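Local coordinates for putative hydrolase (Acinetobacter sp. NBRC 100985, PDB 4XUK), which probably hydrolyses organophosphate triesters and lactones at a pair of zinc ions, as a member of the metallo-beta-lactamase superfamily, at residues 109-114 and 158-163; 24-29 and 234-239; 86-91 and 123-128; 16-21 and 269-274; 61-66 and 70-75. The protein carries 2 engineered substitutions. One frame throughout, in Å; residues are numbered along the deposited sequence.

Contact 1. Residues 109-114 and 158-163. With ZN (zinc ion), chain C; ZN (zinc ion), chain D.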
# COMPACT_ATOMS: atom_id res chain seq x y z
N LEU A 109 2.82 19.27 18.70
CA LEU A 109 2.69 18.63 20.01
C LEU A 109 1.32 17.99 20.27
O LEU A 109 1.01 17.70 21.43
CB LEU A 109 3.03 19.64 21.12
CG LEU A 109 4.48 20.14 21.16
CD1 LEU A 109 4.64 21.25 22.20
CD2 LEU A 109 5.42 19.00 21.49
N HIS A 110 0.52 17.74 19.23
CA HIS A 110 -0.68 16.94 19.43
C HIS A 110 -0.25 15.58 19.99
O HIS A 110 0.81 15.07 19.63
CB HIS A 110 -1.51 16.82 18.12
CG HIS A 110 -2.53 17.91 17.95
ND1 HIS A 110 -3.12 18.21 16.74
CD2 HIS A 110 -3.05 18.79 18.84
CE1 HIS A 110 -3.95 19.22 16.89
NE2 HIS A 110 -3.94 19.59 18.15
N PRO A 111 -1.06 15.00 20.89
CA PRO A 111 -0.67 13.77 21.60
C PRO A 111 -0.34 12.59 20.69
O PRO A 111 0.47 11.75 21.10
CB PRO A 111 -1.90 13.46 22.45
CG PRO A 111 -2.48 14.85 22.75
CD PRO A 111 -2.30 15.59 21.45
N ASP A 112 -0.93 12.51 19.50
CA ASP A 112 -0.66 11.38 18.63
C ASP A 112 0.67 11.55 17.88
O ASP A 112 1.02 10.76 17.01
CB ASP A 112 -1.82 11.14 17.66
CG ASP A 112 -2.20 12.39 16.89
OD1 ASP A 112 -2.29 13.47 17.50
OD2 ASP A 112 -2.42 12.27 15.68
N HIS A 113 1.42 12.59 18.24
CA HIS A 113 2.74 12.79 17.68
C HIS A 113 3.83 12.84 18.74
O HIS A 113 4.95 12.35 18.50
CB HIS A 113 2.74 14.07 16.83
CG HIS A 113 1.72 14.02 15.74
ND1 HIS A 113 2.05 13.76 14.43
CD2 HIS A 113 0.37 14.12 15.79
CE1 HIS A 113 0.94 13.73 13.71
NE2 HIS A 113 -0.08 13.96 14.51
N VAL A 114 3.51 13.41 19.90
CA VAL A 114 4.50 13.58 20.96
C VAL A 114 4.47 12.49 22.05
O VAL A 114 5.52 12.13 22.58
CB VAL A 114 4.40 14.98 21.61
CG1 VAL A 114 3.07 15.17 22.31
CG2 VAL A 114 5.55 15.19 22.60
N LEU A 158 -6.40 22.29 27.84
CA LEU A 158 -5.84 21.95 29.14
C LEU A 158 -5.56 20.46 29.24
O LEU A 158 -4.59 20.03 29.77
CB LEU A 158 -6.78 22.38 30.24
CG LEU A 158 -6.57 23.66 31.04
CD1 LEU A 158 -5.90 24.80 30.35
CD2 LEU A 158 -7.79 24.14 31.79
N GLY A 159 -6.47 19.70 28.69
CA GLY A 159 -6.34 18.26 28.68
C GLY A 159 -5.14 17.81 27.87
O GLY A 159 -4.36 16.97 28.33
N THR A 160 -4.99 18.33 26.66
CA THR A 160 -3.80 17.95 25.91
C THR A 160 -2.51 18.55 26.47
O THR A 160 -1.47 17.89 26.42
CB THR A 160 -3.91 18.07 24.35
OG1 THR A 160 -2.92 18.97 23.84
CG2 THR A 160 -5.28 18.49 23.92
N VAL A 161 -2.57 19.75 27.05
CA VAL A 161 -1.39 20.28 27.74
C VAL A 161 -0.83 19.29 28.77
O VAL A 161 0.39 19.06 28.83
CB VAL A 161 -1.66 21.66 28.40
CG1 VAL A 161 -0.54 22.03 29.37
CG2 VAL A 161 -1.78 22.73 27.34
N GLU A 162 -1.69 18.69 29.56
CA GLU A 162 -1.24 17.70 30.53
C GLU A 162 -0.55 16.47 29.91
O GLU A 162 0.44 16.05 30.37
CB GLU A 162 -2.34 17.26 31.45
CG GLU A 162 -1.82 16.73 32.76
CD GLU A 162 -1.52 17.81 33.82
OE1 GLU A 162 -2.14 17.78 34.87
OE2 GLU A 162 -0.67 18.67 33.64
N LYS A 163 -1.11 15.96 28.85
CA LYS A 163 -0.49 14.83 28.16
C LYS A 163 0.87 15.23 27.59
O LYS A 163 1.83 14.44 27.62
CB LYS A 163 -1.38 14.35 27.02
CG LYS A 163 -2.78 13.90 27.43
CD LYS A 163 -3.64 13.70 26.17
CE LYS A 163 -5.11 13.43 26.46
NZ LYS A 163 -5.34 12.08 27.02
ZN ZN C . -2.07 13.98 14.14
ZN ZN D . -2.38 17.01 14.79

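Contact 2. Residues 24-29 and 234-239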
# COMPACT_ATOMS: atom_id res chain seq x y z
N ASN A 24 -7.29 4.99 13.26
CA ASN A 24 -8.55 5.53 13.71
C ASN A 24 -9.67 5.46 12.70
O ASN A 24 -9.42 5.35 11.55
CB ASN A 24 -8.43 6.95 14.15
CG ASN A 24 -7.64 7.11 15.40
OD1 ASN A 24 -7.47 6.23 16.19
ND2 ASN A 24 -7.13 8.25 15.56
N PHE A 25 -10.90 5.58 13.18
CA PHE A 25 -12.05 5.68 12.28
C PHE A 25 -12.87 6.91 12.66
O PHE A 25 -13.73 6.84 13.53
CB PHE A 25 -12.89 4.40 12.34
CG PHE A 25 -12.17 3.18 11.84
CD1 PHE A 25 -11.36 2.44 12.68
CD2 PHE A 25 -12.30 2.79 10.51
CE1 PHE A 25 -10.69 1.33 12.22
CE2 PHE A 25 -11.63 1.67 10.04
CZ PHE A 25 -10.82 0.94 10.90
N MET A 26 -12.58 8.03 12.02
CA MET A 26 -13.17 9.30 12.43
C MET A 26 -14.50 9.61 11.74
O MET A 26 -14.81 9.06 10.68
CB MET A 26 -12.18 10.45 12.25
CG MET A 26 -11.71 10.68 10.84
SD MET A 26 -10.39 11.94 10.73
CE MET A 26 -10.04 11.83 8.97
N SER A 27 -15.30 10.47 12.36
CA SER A 27 -16.58 10.85 11.78
C SER A 27 -16.37 11.63 10.48
O SER A 27 -15.53 12.50 10.42
CB SER A 27 -17.36 11.74 12.76
OG SER A 27 -18.59 12.14 12.19
N PRO A 28 -17.16 11.33 9.44
CA PRO A 28 -17.12 12.18 8.24
C PRO A 28 -17.52 13.62 8.55
O PRO A 28 -17.18 14.53 7.79
CB PRO A 28 -18.17 11.54 7.31
CG PRO A 28 -19.08 10.76 8.22
CD PRO A 28 -18.17 10.25 9.32
N ASN A 29 -18.23 13.83 9.66
CA ASN A 29 -18.60 15.18 10.07
C ASN A 29 -17.41 16.06 10.46
O ASN A 29 -17.55 17.27 10.60
CB ASN A 29 -19.59 15.14 11.24
CG ASN A 29 -20.94 14.58 10.84
OD1 ASN A 29 -21.43 13.61 11.43
ND2 ASN A 29 -21.56 15.19 9.83
N ILE A 234 -10.36 20.39 8.45
CA ILE A 234 -10.85 19.37 9.37
C ILE A 234 -10.97 19.99 10.76
O ILE A 234 -10.25 20.95 11.07
CB ILE A 234 -9.94 18.11 9.37
CG1 ILE A 234 -10.64 16.95 10.09
CG2 ILE A 234 -8.56 18.43 9.95
CD1 ILE A 234 -10.00 15.60 9.81
N GLU A 235 -11.87 19.45 11.58
CA GLU A 235 -12.14 20.00 12.91
C GLU A 235 -10.92 20.01 13.84
O GLU A 235 -10.87 20.79 14.80
CB GLU A 235 -13.30 19.24 13.57
CG GLU A 235 -14.17 20.11 14.47
CD GLU A 235 -14.93 21.16 13.68
OE1 GLU A 235 -14.47 22.32 13.63
OE2 GLU A 235 -16.00 20.83 13.11
N TYR A 236 -9.94 19.15 13.56
CA TYR A 236 -8.71 19.10 14.35
C TYR A 236 -7.83 20.34 14.18
O TYR A 236 -6.97 20.61 15.04
CB TYR A 236 -7.88 17.85 13.99
CG TYR A 236 -8.59 16.51 14.18
CD1 TYR A 236 -9.37 16.28 15.30
CD2 TYR A 236 -8.46 15.50 13.24
CE1 TYR A 236 -10.02 15.06 15.48
CE2 TYR A 236 -9.10 14.28 13.41
CZ TYR A 236 -9.87 14.08 14.53
OH TYR A 236 -10.51 12.87 14.71
N ASP A 237 -7.99 21.06 13.08
CA ASP A 237 -7.20 22.26 12.83
C ASP A 237 -7.53 23.33 13.87
O ASP A 237 -8.70 23.61 14.12
CB ASP A 237 -7.50 22.82 11.42
CG ASP A 237 -7.01 21.91 10.31
OD1 ASP A 237 -6.08 21.11 10.55
OD2 ASP A 237 -7.55 22.00 9.18
N ILE A 238 -6.52 23.92 14.49
CA ILE A 238 -6.77 25.02 15.44
C ILE A 238 -7.13 26.30 14.67
O ILE A 238 -8.04 27.05 15.06
CB ILE A 238 -5.58 25.25 16.40
CG1 ILE A 238 -5.46 24.07 17.37
CG2 ILE A 238 -5.76 26.55 17.18
CD1 ILE A 238 -4.21 24.07 18.21
N ASP A 239 -6.42 26.54 13.58
CA ASP A 239 -6.82 27.61 12.66
C ASP A 239 -7.09 26.99 11.29
O ASP A 239 -6.17 26.83 10.48
CB ASP A 239 -5.72 28.67 12.56
CG ASP A 239 -6.12 29.88 11.71
OD1 ASP A 239 -7.01 29.78 10.84
OD2 ASP A 239 -5.51 30.95 11.91

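Contact 3. Residues 86-91 and 123-128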
# COMPACT_ATOMS: atom_id res chain seq x y z
N SER A 86 1.45 1.66 18.86
CA SER A 86 2.28 0.58 18.29
C SER A 86 3.65 1.02 17.76
O SER A 86 4.44 0.17 17.36
CB SER A 86 1.52 -0.14 17.16
OG SER A 86 0.47 -0.93 17.67
N VAL A 87 3.93 2.32 17.74
CA VAL A 87 5.17 2.81 17.11
C VAL A 87 6.42 2.12 17.63
O VAL A 87 7.25 1.66 16.84
CB VAL A 87 5.33 4.35 17.21
CG1 VAL A 87 6.80 4.75 17.02
CG2 VAL A 87 4.47 5.03 16.16
N LEU A 88 6.55 2.01 18.95
CA LEU A 88 7.78 1.43 19.51
C LEU A 88 7.90 -0.06 19.21
O LEU A 88 8.99 -0.56 18.91
CB LEU A 88 7.87 1.67 21.03
CG LEU A 88 9.16 1.20 21.72
CD1 LEU A 88 10.41 1.73 21.01
CD2 LEU A 88 9.17 1.61 23.20
N SER A 89 6.77 -0.77 19.26
CA SER A 89 6.77 -2.19 18.98
C SER A 89 7.20 -2.46 17.55
O SER A 89 7.93 -3.40 17.29
CB SER A 89 5.39 -2.80 19.22
OG SER A 89 5.38 -4.12 18.71
N ASN A 90 6.76 -1.61 16.62
CA ASN A 90 7.14 -1.76 15.22
C ASN A 90 8.58 -1.32 14.93
O ASN A 90 9.23 -1.86 14.03
CB ASN A 90 6.13 -1.06 14.30
CG ASN A 90 4.81 -1.82 14.19
OD1 ASN A 90 4.80 -3.05 14.07
ND2 ASN A 90 3.69 -1.09 14.23
N LEU A 91 9.08 -0.34 15.69
CA LEU A 91 10.49 0.04 15.61
C LEU A 91 11.37 -1.17 15.93
O LEU A 91 12.32 -1.48 15.19
CB LEU A 91 10.78 1.18 16.58
CG LEU A 91 12.16 1.83 16.58
CD1 LEU A 91 12.04 3.29 16.96
CD2 LEU A 91 13.07 1.10 17.57
N ALA A 123 11.18 7.94 29.61
CA ALA A 123 11.56 8.10 28.21
C ALA A 123 11.61 6.76 27.51
O ALA A 123 12.09 5.77 28.08
CB ALA A 123 12.91 8.83 28.08
N ASN A 124 11.09 6.70 26.29
CA ASN A 124 11.29 5.52 25.47
C ASN A 124 12.63 5.59 24.75
O ASN A 124 13.15 4.56 24.36
CB ASN A 124 10.18 5.36 24.43
CG ASN A 124 8.92 4.76 25.00
OD1 ASN A 124 8.96 3.97 25.94
ND2 ASN A 124 7.78 5.11 24.42
N PHE A 125 13.17 6.79 24.58
CA PHE A 125 14.38 6.94 23.78
C PHE A 125 15.50 7.62 24.58
O PHE A 125 15.71 8.83 24.47
CB PHE A 125 14.04 7.68 22.48
CG PHE A 125 12.93 7.02 21.70
CD1 PHE A 125 13.19 5.92 20.89
CD2 PHE A 125 11.62 7.46 21.82
CE1 PHE A 125 12.17 5.28 20.19
CE2 PHE A 125 10.59 6.82 21.13
CZ PHE A 125 10.87 5.74 20.31
N PRO A 126 16.23 6.82 25.37
CA PRO A 126 17.12 7.34 26.42
C PRO A 126 18.31 8.15 25.90
O PRO A 126 18.86 8.93 26.67
CB PRO A 126 17.59 6.08 27.15
CG PRO A 126 17.44 4.98 26.17
CD PRO A 126 16.28 5.35 25.28
N ASN A 127 18.68 8.00 24.63
CA ASN A 127 19.81 8.74 24.07
C ASN A 127 19.40 9.85 23.10
O ASN A 127 20.24 10.42 22.41
CB ASN A 127 20.76 7.77 23.38
CG ASN A 127 21.28 6.73 24.33
OD1 ASN A 127 21.69 7.05 25.44
ND2 ASN A 127 21.23 5.47 23.92
N ALA A 128 18.11 10.15 23.06
CA ALA A 128 17.59 11.08 22.07
C ALA A 128 17.33 12.46 22.65
O ALA A 128 16.88 12.61 23.79
CB ALA A 128 16.29 10.53 21.47

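Contact 4. Residues 16-21 and 269-274. Engineered in segment 269-274: Thr274 (natural residue Ile).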
# COMPACT_ATOMS: atom_id res chain seq x y z
N ILE A 16 14.51 5.12 5.23
CA ILE A 16 13.41 5.63 6.02
C ILE A 16 12.50 4.46 6.37
O ILE A 16 12.08 3.71 5.50
CB ILE A 16 12.63 6.70 5.25
CG1 ILE A 16 13.54 7.89 4.94
CG2 ILE A 16 11.40 7.15 6.05
CD1 ILE A 16 13.01 8.86 3.90
N THR A 17 12.20 4.30 7.66
CA THR A 17 11.31 3.23 8.08
C THR A 17 9.97 3.82 8.49
O THR A 17 9.89 4.61 9.44
CB THR A 17 11.88 2.47 9.28
OG1 THR A 17 13.25 2.10 9.00
CG2 THR A 17 11.06 1.22 9.55
N ALA A 18 8.91 3.45 7.77
CA ALA A 18 7.56 3.85 8.16
C ALA A 18 7.15 2.99 9.33
O ALA A 18 7.36 1.77 9.30
CB ALA A 18 6.59 3.66 7.00
N LEU A 19 6.59 3.62 10.36
CA LEU A 19 6.16 2.90 11.56
C LEU A 19 4.69 3.20 11.86
O LEU A 19 4.29 4.37 11.96
CB LEU A 19 7.00 3.32 12.77
CG LEU A 19 8.50 3.07 12.66
CD1 LEU A 19 9.23 3.59 13.91
CD2 LEU A 19 8.76 1.57 12.46
N LEU A 20 3.90 2.14 12.03
CA LEU A 20 2.46 2.29 12.29
C LEU A 20 2.19 2.39 13.79
O LEU A 20 2.70 1.58 14.58
CB LEU A 20 1.68 1.11 11.69
CG LEU A 20 0.14 1.14 11.86
CD1 LEU A 20 -0.47 2.38 11.20
CD2 LEU A 20 -0.51 -0.11 11.30
N ASP A 21 1.40 3.39 14.18
CA ASP A 21 0.99 3.52 15.57
C ASP A 21 -0.37 2.88 15.79
O ASP A 21 -0.66 2.37 16.87
CB ASP A 21 0.92 4.99 16.01
CG ASP A 21 1.01 5.14 17.51
OD1 ASP A 21 1.98 4.60 18.11
OD2 ASP A 21 0.13 5.78 18.11
N PRO A 269 2.12 2.64 4.47
CA PRO A 269 3.25 3.32 5.13
C PRO A 269 3.23 4.85 5.11
O PRO A 269 4.06 5.45 5.81
CB PRO A 269 4.47 2.81 4.35
CG PRO A 269 3.93 2.39 3.03
CD PRO A 269 2.56 1.85 3.31
N GLY A 270 2.32 5.47 4.36
CA GLY A 270 2.22 6.93 4.38
C GLY A 270 3.29 7.63 3.55
O GLY A 270 3.53 8.83 3.71
N ILE A 271 3.92 6.87 2.66
CA ILE A 271 4.99 7.39 1.81
C ILE A 271 4.53 7.34 0.35
O ILE A 271 3.99 6.32 -0.12
CB ILE A 271 6.29 6.58 2.01
CG1 ILE A 271 6.74 6.60 3.48
CG2 ILE A 271 7.41 7.10 1.11
CD1 ILE A 271 7.99 5.73 3.76
N GLY A 272 4.71 8.43 -0.37
CA GLY A 272 4.22 8.51 -1.73
C GLY A 272 4.51 9.86 -2.35
O GLY A 272 5.42 10.57 -1.91
N HIS A 273 3.75 10.22 -3.37
CA HIS A 273 3.94 11.47 -4.09
C HIS A 273 2.57 12.06 -4.40
O HIS A 273 1.57 11.34 -4.32
CB HIS A 273 4.67 11.20 -5.39
CG HIS A 273 6.05 10.65 -5.21
ND1 HIS A 273 6.30 9.31 -5.00
CD2 HIS A 273 7.27 11.25 -5.23
CE1 HIS A 273 7.60 9.11 -4.89
NE2 HIS A 273 8.21 10.27 -5.03
N THR A 274 2.51 13.35 -4.73
CA THR A 274 1.23 13.91 -5.14
C THR A 274 1.23 14.39 -6.59
O THR A 274 2.16 15.07 -7.05
CB THR A 274 0.69 15.02 -4.18
OG1 THR A 274 0.31 16.19 -4.92
CG2 THR A 274 1.70 15.39 -3.17

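Contact 5. Residues 61-66 and 70-75. Engineered in segment 70-75: Ile70 (natural residue Val).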
# COMPACT_ATOMS: atom_id res chain seq x y z
N PHE A 61 7.99 8.09 11.50
CA PHE A 61 9.07 7.71 10.58
C PHE A 61 10.45 7.75 11.21
O PHE A 61 10.82 8.73 11.87
CB PHE A 61 9.03 8.61 9.33
CG PHE A 61 7.70 8.62 8.64
CD1 PHE A 61 7.37 7.61 7.75
CD2 PHE A 61 6.76 9.59 8.93
CE1 PHE A 61 6.12 7.58 7.13
CE2 PHE A 61 5.53 9.58 8.32
CZ PHE A 61 5.20 8.56 7.43
N LEU A 62 11.21 6.67 10.98
CA LEU A 62 12.62 6.57 11.37
C LEU A 62 13.48 6.88 10.16
O LEU A 62 13.24 6.36 9.07
CB LEU A 62 12.95 5.14 11.83
CG LEU A 62 12.95 4.76 13.30
CD1 LEU A 62 13.40 3.30 13.42
CD2 LEU A 62 13.84 5.68 14.16
N VAL A 63 14.50 7.71 10.35
CA VAL A 63 15.40 8.06 9.26
C VAL A 63 16.84 7.73 9.64
O VAL A 63 17.42 8.35 10.55
CB VAL A 63 15.30 9.56 8.91
CG1 VAL A 63 16.11 9.88 7.65
CG2 VAL A 63 13.83 9.97 8.72
N ASN A 64 17.40 6.75 8.96
CA ASN A 64 18.79 6.36 9.16
C ASN A 64 19.65 7.10 8.14
O ASN A 64 19.66 6.76 6.95
CB ASN A 64 18.91 4.84 8.99
CG ASN A 64 20.33 4.32 9.18
OD1 ASN A 64 21.30 5.09 9.19
ND2 ASN A 64 20.46 3.01 9.32
N ILE A 65 20.37 8.13 8.59
CA ILE A 65 21.22 8.88 7.68
C ILE A 65 22.69 8.44 7.75
O ILE A 65 23.57 9.14 7.26
CB ILE A 65 21.12 10.41 7.90
CG1 ILE A 65 21.63 10.79 9.29
CG2 ILE A 65 19.69 10.89 7.70
CD1 ILE A 65 21.76 12.28 9.49
N GLY A 66 22.94 7.28 8.34
CA GLY A 66 24.28 6.72 8.41
C GLY A 66 24.88 6.78 9.80
O GLY A 66 24.99 5.76 10.48
N ILE A 70 17.19 9.21 13.18
CA ILE A 70 16.29 10.24 13.65
C ILE A 70 14.81 9.83 13.52
O ILE A 70 14.39 9.24 12.51
CB ILE A 70 16.68 11.62 13.03
CG1 ILE A 70 15.52 12.23 12.29
CG2 ILE A 70 17.93 11.55 12.14
CD1 ILE A 70 14.78 13.05 13.19
N LEU A 71 14.04 10.09 14.57
CA LEU A 71 12.63 9.72 14.59
C LEU A 71 11.76 10.96 14.37
O LEU A 71 11.95 11.99 15.01
CB LEU A 71 12.29 9.04 15.93
CG LEU A 71 10.86 8.57 16.21
CD1 LEU A 71 10.45 7.50 15.23
CD2 LEU A 71 10.72 8.07 17.65
N ILE A 72 10.81 10.86 13.44
CA ILE A 72 9.97 12.01 13.11
C ILE A 72 8.53 11.73 13.50
O ILE A 72 7.81 10.98 12.82
CB ILE A 72 10.15 12.39 11.63
CG1 ILE A 72 11.65 12.60 11.35
CG2 ILE A 72 9.37 13.65 11.29
CD1 ILE A 72 12.02 12.90 9.92
N ASP A 73 8.12 12.35 14.62
CA ASP A 73 6.91 11.98 15.37
C ASP A 73 7.03 10.58 15.99
O ASP A 73 7.95 9.84 15.67
CB ASP A 73 5.62 12.18 14.53
CG ASP A 73 5.37 13.65 14.22
OD1 ASP A 73 5.97 14.51 14.93
OD2 ASP A 73 4.62 13.95 13.27
N SER A 74 6.11 10.22 16.89
CA SER A 74 6.33 9.00 17.69
C SER A 74 5.06 8.25 18.03
O SER A 74 5.09 7.27 18.79
CB SER A 74 7.03 9.35 19.00
OG SER A 74 6.18 10.19 19.79
N GLY A 75 3.93 8.70 17.50
CA GLY A 75 2.66 8.06 17.82
C GLY A 75 2.15 8.52 19.17
O GLY A 75 2.71 9.44 19.77

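Contact 1. Residues 109-114 and 158-163
Lys163 starts with CG beside its backbone N, chi1 -59°, and then runs extended as far as CE, which carries its methylene chain across Pro111. The Pro111 ring packs against both Lys163 and Thr160. Its CG lies 3.8 Å from Lys163 CD and 3.9 Å from Thr160 CB. The proline and threonine side chains cross at about a right angle, while the lysine chain passes the ring at a slant. All of this is van der Waals packing, since no hydrogen bond joins the two segments. The ammonium group of Lys163 turns away to bond the carbonyl O of Cys79.

Pro111 opens the short helix 111-114, right after the N-cap residue His110. The same turn holds metal ligands. His110 ND1 binds one zinc ion at 2.4 Å. Asp112 OD2 and His113 NE2 bind the other, at 2.3 Å and 2.0 Å. His110 O accepts from the backbone N of both His113 and Val114 and so ties the turn together. Asp218 bridges the two ions, and His108, His197 and His265 complete the sites. Helix 151-173 packs against this turn at Pro111, and its Ile164 and Ile168 touch Leu109 and Val114. Trp140 of helix 134-141 touches Thr160.

Contact 2. Residues 24-29 and 234-239
Met26, Tyr236 and Ile234 bury the most surface here, and the methionine lies at the centre. Its CG sits between the backbone N and the carbonyl carbon, chi1 61°, and the chain is extended beyond that. This sends the thioether straight out from the end of strand 14-26 to the loop 234-239.

Met26 SD has two neighbours across the contact. It lies 3.8 Å from Ile234 CD1, and the two side chains reach toward each other tip to tip. Met26 CE adds a second touch to the same methyl, at 3.9 Å from Ile234 CD1. The sulfur is also 3.8 Å from Tyr236 CE2 and 5.1 Å from the centroid of that ring. It approaches the ring obliquely, 73° off the normal. Nearer the backbone, Met26 CB lies 3.8 Å from Tyr236 OH, so the tyrosine crosses the methionine at a slant, with OH near its base and CE2 near its sulfur.

Each segment has its own turn. Ser27 OG accepts from Asn29 N at 3.1 Å, an ST turn. Residues 234-237 form a type I beta turn, closed by a bond of 3.0 Å from Asp237 N to Ile234 O. Asp237 also reaches the site as a second-shell residue, because its OD1 bonds ND1 of the zinc ligand His197. Tyr236 itself comes within about 6 Å of a zinc ion. The arrangement is a Met-aromatic contact beside the binuclear zinc site of a metallo-beta-lactamase fold.

Contact 3. Residues 86-91 and 123-128
Asn124 ND2 hydrogen-bonds the carbonyl O of Gly116, and Leu88 touches the amide held in this way. Leu88 CD2 lies 3.6 Å from Asn124 OD1 and equally close to Asn124 CG. This is van der Waals contact and not a bond, and the two side chains are set at a slant to each other.

The second half of the contact is the Phe125 ring. Its CE1 corner receives two leucines from helix 87-93. Leu91 CD1 comes to the ring edge, near its plane, 3.8 Å from Phe125 CE1. Leu88 CD1 approaches the same corner obliquely, 4.0 Å from Phe125 CE1, as the two side chains slide past each other in opposite directions. Both leucines have CG anti to the backbone N, chi1 -176° and -175°, which carries their branched ends out toward the loop. Being three residues apart, they stand side by side on one face of the helix. Leu88 thus splits its two methyls between the amide and the ring.

Residues 125-128 form a type I beta turn, with Ala128 N bonded to Phe125 O at 3.1 Å. This loop leads from strand 122-123 to strand 129-133. Phe125 also packs on Ile104 of strand 103-105, and its backbone N bonds Tyr171 OH of helix 151-173. Helix 87-93 lies on strands 14-26 and 54-64, and Leu91 also touches Leu19 and Leu62 there.

Contact 4. Residues 16-21 and 269-274
Ala18 fits its single methyl against Pro269 and Ile271, where the chain turns into strand 271-275. The small side chain lets the two backbones come close, with the CA atoms of Ala18 and Pro269 only 5.3 Å apart. Ala18 CB lies 3.5 Å from Pro269 CB, tighter than usual for two carbons. The same methyl is 3.3 Å from Pro269 O, so it touches both the ring and the carbonyl O of the proline.

Ile271 supplies the larger bump. Its CG1 stands beside the backbone N, chi1 -58°, and the chain continues extended to CD1. That methyl fits into the dip over the small Ala18, 4.1 Å from Ala18 CB, with Ile16 CG2 beside it at 4.3 Å. It therefore rests across the two residues that strand 14-26 turns to this side here, Ile16 and Ala18. No hydrogen bond links the segments.

The peptide bond before Pro269 is cis, and Gly270 follows with positive phi, as the chain bends into its strand. The contact joins the two mixed sheets face to face, in the beta-sandwich core of the alpha-beta/beta-alpha metallo-beta-lactamase fold. Tyr7 and Tyr9 of strand 6-11 pack on Pro269 and Ile271 respectively, while Phe61 of strand 54-64 touches both Ala18 and Ile271.

Contact 5. Residues 61-66 and 70-75
Phe61 and Ile72 form a hydrogen-bonded pair of an antiparallel ladder, and Val63 and Ile70 form the next. Four backbone bonds hold it. Ile72 N to Phe61 O and Val63 N to Ile70 O are the short ones, each 2.6 Å. The return bonds are Ile70 N to Val63 O at 2.8 Å and Phe61 N to Ile72 O at 3.2 Å. Leu62 and Leu71 make the non-hydrogen-bonded pair between them. There each CA-H points at a carbonyl, with Leu71 CA 3.4 Å from Phe61 O.

Apolar contacts lie on both faces. On one, Leu62 CD2 meets Leu71 CD1 at 4.0 Å. On the other, Val63 CG2 touches Ile72 CD1 at 3.6 Å, a diagonal contact. Ile72 reaches it with CG1 beside the backbone N, chi1 -54°, and an extended end. The engineered Ile70 lies on this face too.

An Asx turn begins at the end of strand 54-64, where Asn64 OD1 accepts from Gly66 N at 2.9 Å.

The hairpin lies inside a mixed sheet, between strands 14-26 and 103-105. Phe189 of strand 189-193 in the other sheet covers Val63, Ile70 and Ile72, while Phe125 and Ile104 pack on Leu71.

Contact 4 closes the longest loop of the five, and the other four fall within it. Contact 2 is nested inside contact 4, and both use strand 14-26. Contact 5 closes before contacts 1 and 3 open, and the segments of those two alternate. The centre of contact 5 is about 10 Å from that of contact 3 and 11 Å from that of contact 4. Together these three tie helix 87-93 and the loop 123-128 to the sheet of strands 14-26, 54-64 and 69-72, and that sheet to the one holding strand 271-275. Contacts 1 and 2, with centres about 16 Å apart, meet at the zinc site. Asp73 and Ser74 of contact 5 hydrogen-bond His113 of contact 1, linking sheet core to metal site.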